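PDB 2XQ0: leucine aminopeptidase 2 from Saccharomyces cerevisiae, which uses a catalytic zinc ion to cleave amino-terminal residues from peptides, preferring di- and tripeptides, and also has a low epoxide hydrolase activity in vitro. Local coordinates for residues T343-A348 and P464-A469. Numbering follows the deposited sequence.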
ATOM      1  N   THR A 343     -11.396  19.718   0.706  1.00 21.99           N
ATOM      2  CA  THR A 343     -10.532  18.702   1.291  1.00 29.85           C
ATOM      3  C   THR A 343     -10.201  17.601   0.275  1.00 22.50           C
ATOM      4  O   THR A 343      -9.036  17.211   0.134  1.00 22.77           O
ATOM      5  CB  THR A 343     -11.176  18.107   2.567  1.00 30.24           C
ATOM      6  OG1 THR A 343     -11.365  19.153   3.521  1.00 32.79           O
ATOM      7  CG2 THR A 343     -10.285  17.042   3.193  1.00 28.77           C
ATOM      8  N   ARG A 344     -11.208  17.106  -0.444  1.00 16.58           N
ATOM      9  CA  ARG A 344     -10.950  16.095  -1.469  1.00 18.24           C
ATOM     10  C   ARG A 344      -9.953  16.631  -2.495  1.00 19.52           C
ATOM     11  O   ARG A 344      -9.005  15.948  -2.894  1.00 21.00           O
ATOM     12  CB  ARG A 344     -12.245  15.668  -2.180  1.00 21.34           C
ATOM     13  CG  ARG A 344     -11.964  14.832  -3.449  1.00 27.50           C
ATOM     14  CD  ARG A 344     -13.172  14.014  -3.892  1.00 27.51           C
ATOM     15  NE  ARG A 344     -14.114  14.791  -4.699  1.00 30.12           N
ATOM     16  CZ  ARG A 344     -14.553  14.399  -5.890  1.00 25.97           C
ATOM     17  NH1 ARG A 344     -14.132  13.252  -6.402  1.00 23.86           N
ATOM     18  NH2 ARG A 344     -15.407  15.145  -6.574  1.00 27.46           N
ATOM     19  N   HIS A 345     -10.187  17.859  -2.939  1.00 19.95           N
ATOM     20  CA  HIS A 345      -9.348  18.469  -3.956  1.00 20.61           C
ATOM     21  C   HIS A 345      -7.934  18.734  -3.448  1.00 22.66           C
ATOM     22  O   HIS A 345      -6.969  18.589  -4.190  1.00 19.63           O
ATOM     23  CB  HIS A 345      -9.996  19.760  -4.457  1.00 21.55           C
ATOM     24  CG  HIS A 345     -11.146  19.522  -5.382  1.00 23.20           C
ATOM     25  ND1 HIS A 345     -11.173  19.999  -6.673  1.00 24.77           N
ATOM     26  CD2 HIS A 345     -12.284  18.812  -5.222  1.00 23.52           C
ATOM     27  CE1 HIS A 345     -12.293  19.619  -7.261  1.00 28.92           C
ATOM     28  NE2 HIS A 345     -12.983  18.891  -6.401  1.00 29.44           N
ATOM     29  N   PHE A 346      -7.804  19.135  -2.187  1.00 20.66           N
ATOM     30  CA  PHE A 346      -6.470  19.320  -1.605  1.00 17.61           C
ATOM     31  C   PHE A 346      -5.701  17.999  -1.662  1.00 20.97           C
ATOM     32  O   PHE A 346      -4.530  17.944  -2.014  1.00 20.28           O
ATOM     33  CB  PHE A 346      -6.580  19.808  -0.150  1.00 22.43           C
ATOM     34  CG  PHE A 346      -5.246  19.997   0.529  1.00 26.97           C
ATOM     35  CD1 PHE A 346      -4.430  21.072   0.199  1.00 31.99           C
ATOM     36  CD2 PHE A 346      -4.798  19.091   1.468  1.00 36.08           C
ATOM     37  CE1 PHE A 346      -3.202  21.239   0.811  1.00 36.41           C
ATOM     38  CE2 PHE A 346      -3.574  19.262   2.089  1.00 33.89           C
ATOM     39  CZ  PHE A 346      -2.773  20.330   1.761  1.00 26.33           C
ATOM     40  N   SER A 347      -6.365  16.917  -1.306  1.00 16.24           N
ATOM     41  CA  SER A 347      -5.701  15.611  -1.340  1.00 20.94           C
ATOM     42  C   SER A 347      -5.244  15.278  -2.781  1.00 24.75           C
ATOM     43  O   SER A 347      -4.143  14.758  -2.986  1.00 22.19           O
ATOM     44  CB  SER A 347      -6.643  14.544  -0.749  1.00 24.48           C
ATOM     45  OG  SER A 347      -6.154  13.234  -0.966  1.00 34.62           O
ATOM     46  N   ALA A 348      -6.058  15.627  -3.778  1.00 17.68           N
ATOM     47  CA  ALA A 348      -5.729  15.339  -5.180  1.00 17.21           C
ATOM     48  C   ALA A 348      -4.547  16.175  -5.630  1.00 21.06           C
ATOM     49  O   ALA A 348      -3.761  15.753  -6.477  1.00 18.72           O
ATOM     50  CB  ALA A 348      -6.930  15.632  -6.086  1.00 15.68           C
ATOM     51  N   PRO A 464      -6.174  18.436 -14.263  1.00 27.09           N
ATOM     52  CA  PRO A 464      -7.517  18.932 -13.956  1.00 26.59           C
ATOM     53  C   PRO A 464      -7.482  20.268 -13.216  1.00 22.04           C
ATOM     54  O   PRO A 464      -6.416  20.719 -12.806  1.00 21.26           O
ATOM     55  CB  PRO A 464      -8.089  17.840 -13.053  1.00 32.01           C
ATOM     56  CG  PRO A 464      -6.881  17.209 -12.418  1.00 25.54           C
ATOM     57  CD  PRO A 464      -5.739  17.334 -13.380  1.00 27.09           C
ATOM     58  N   HIS A 465      -8.643  20.884 -13.035  1.00 27.73           N
ATOM     59  CA  HIS A 465      -8.722  22.163 -12.337  1.00 34.79           C
ATOM     60  C   HIS A 465      -9.197  21.962 -10.907  1.00 37.48           C
ATOM     61  O   HIS A 465     -10.375  22.153 -10.600  1.00 45.57           O
ATOM     62  CB  HIS A 465      -9.652  23.123 -13.080  1.00 44.87           C
ATOM     63  CG  HIS A 465      -9.241  23.374 -14.499  1.00 58.85           C
ATOM     64  ND1 HIS A 465      -9.711  22.622 -15.555  1.00 62.46           N
ATOM     65  CD2 HIS A 465      -8.387  24.279 -15.034  1.00 61.03           C
ATOM     66  CE1 HIS A 465      -9.178  23.063 -16.680  1.00 65.11           C
ATOM     67  NE2 HIS A 465      -8.369  24.067 -16.391  1.00 64.58           N
ATOM     68  N   PHE A 466      -8.269  21.582 -10.037  1.00 23.35           N
ATOM     69  CA  PHE A 466      -8.585  21.334  -8.638  1.00 24.46           C
ATOM     70  C   PHE A 466      -8.877  22.615  -7.877  1.00 27.30           C
ATOM     71  O   PHE A 466      -8.270  23.665  -8.125  1.00 33.04           O
ATOM     72  CB  PHE A 466      -7.455  20.578  -7.947  1.00 28.76           C
ATOM     73  CG  PHE A 466      -7.273  19.184  -8.453  1.00 32.61           C
ATOM     74  CD1 PHE A 466      -8.360  18.329  -8.549  1.00 28.07           C
ATOM     75  CD2 PHE A 466      -6.018  18.724  -8.821  1.00 36.82           C
ATOM     76  CE1 PHE A 466      -8.204  17.045  -9.022  1.00 27.79           C
ATOM     77  CE2 PHE A 466      -5.851  17.441  -9.284  1.00 29.66           C
ATOM     78  CZ  PHE A 466      -6.953  16.596  -9.384  1.00 26.01           C
ATOM     79  N   ILE A 467      -9.817  22.526  -6.950  1.00 22.19           N
ATOM     80  CA  ILE A 467     -10.075  23.632  -6.023  1.00 23.19           C
ATOM     81  C   ILE A 467      -8.824  23.794  -5.163  1.00 23.34           C
ATOM     82  O   ILE A 467      -8.388  22.848  -4.499  1.00 24.31           O
ATOM     83  CB  ILE A 467     -11.307  23.329  -5.154  1.00 26.12           C
ATOM     84  CG1 ILE A 467     -12.558  23.203  -6.040  1.00 25.40           C
ATOM     85  CG2 ILE A 467     -11.479  24.386  -4.051  1.00 27.85           C
ATOM     86  CD1 ILE A 467     -13.725  22.541  -5.334  1.00 26.34           C
ATOM     87  N   THR A 468      -8.202  24.968  -5.209  1.00 21.04           N
ATOM     88  CA  THR A 468      -6.910  25.133  -4.527  1.00 27.79           C
ATOM     89  C   THR A 468      -7.036  25.880  -3.216  1.00 28.95           C
ATOM     90  O   THR A 468      -6.030  26.243  -2.610  1.00 32.91           O
ATOM     91  CB  THR A 468      -5.895  25.891  -5.386  1.00 30.76           C
ATOM     92  OG1 THR A 468      -6.310  27.258  -5.516  1.00 37.60           O
ATOM     93  CG2 THR A 468      -5.768  25.254  -6.769  1.00 29.90           C
ATOM     94  N   ALA A 469      -8.272  26.107  -2.775  1.00 27.22           N
ATOM     95  CA  ALA A 469      -8.532  26.869  -1.554  1.00 33.94           C
ATOM     96  C   ALA A 469      -7.632  26.519  -0.356  1.00 37.61           C
ATOM     97  O   ALA A 469      -7.024  27.404   0.231  1.00 48.78           O
ATOM     98  CB  ALA A 469      -9.994  26.756  -1.161  1.00 34.59           C
TER
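His345 of helix 341-360 accepts a hydrogen bond from the backbone of Ile467, in the loop that leads into helix 469-484. The N-H of Ile467 points almost straight at the imidazole nitrogen: N to ND1 is 2.9 Å, with an angle of 172° at the hydrogen. The donor lies 28° out of the ring plane. Because ND1 accepts here, it should carry no proton. Histidine suits the place, since its flat ring offers a nitrogen acceptor at its rim and a pi face for C-H groups. Its side chain leaves the helix toward the loop, and CG, anti to the carbonyl carbon, lies beside the backbone N.

Nonpolar contacts flank the bond, with Ile467 CD1 and the Phe466 edge on opposite sides of the imidazole plane. Ile467 CD1 is 3.7 Å from the ring centroid and nearly on its normal, a CH-pi contact. Phe466 forms an offset edge-to-face pair with His345, phenyl edge to imidazole face, the ring planes at 88°. One helical turn on, the methyl of Ala348 sits over the phenyl face, CB to CZ of Phe466 being 3.4 Å. Alanine suits the place: its single methyl lets the ring lie close yet still gives a C-H group to its face.

An alanine in place of His345 would probably leave the Ile467 N-H without its acceptor and open a gap beneath the isoleucine side chain.

Helix 388-403 borders the same site, its Phe394 touching Ala348 and its Asn395 touching Phe466. The contact thus joins a helix of the M1 peptidase domain to this loop, and the straight N-H to ND1 bond would be expected to set where Ile467 sits relative to His345, with CH-pi and edge-to-face contacts on both sides of the ring.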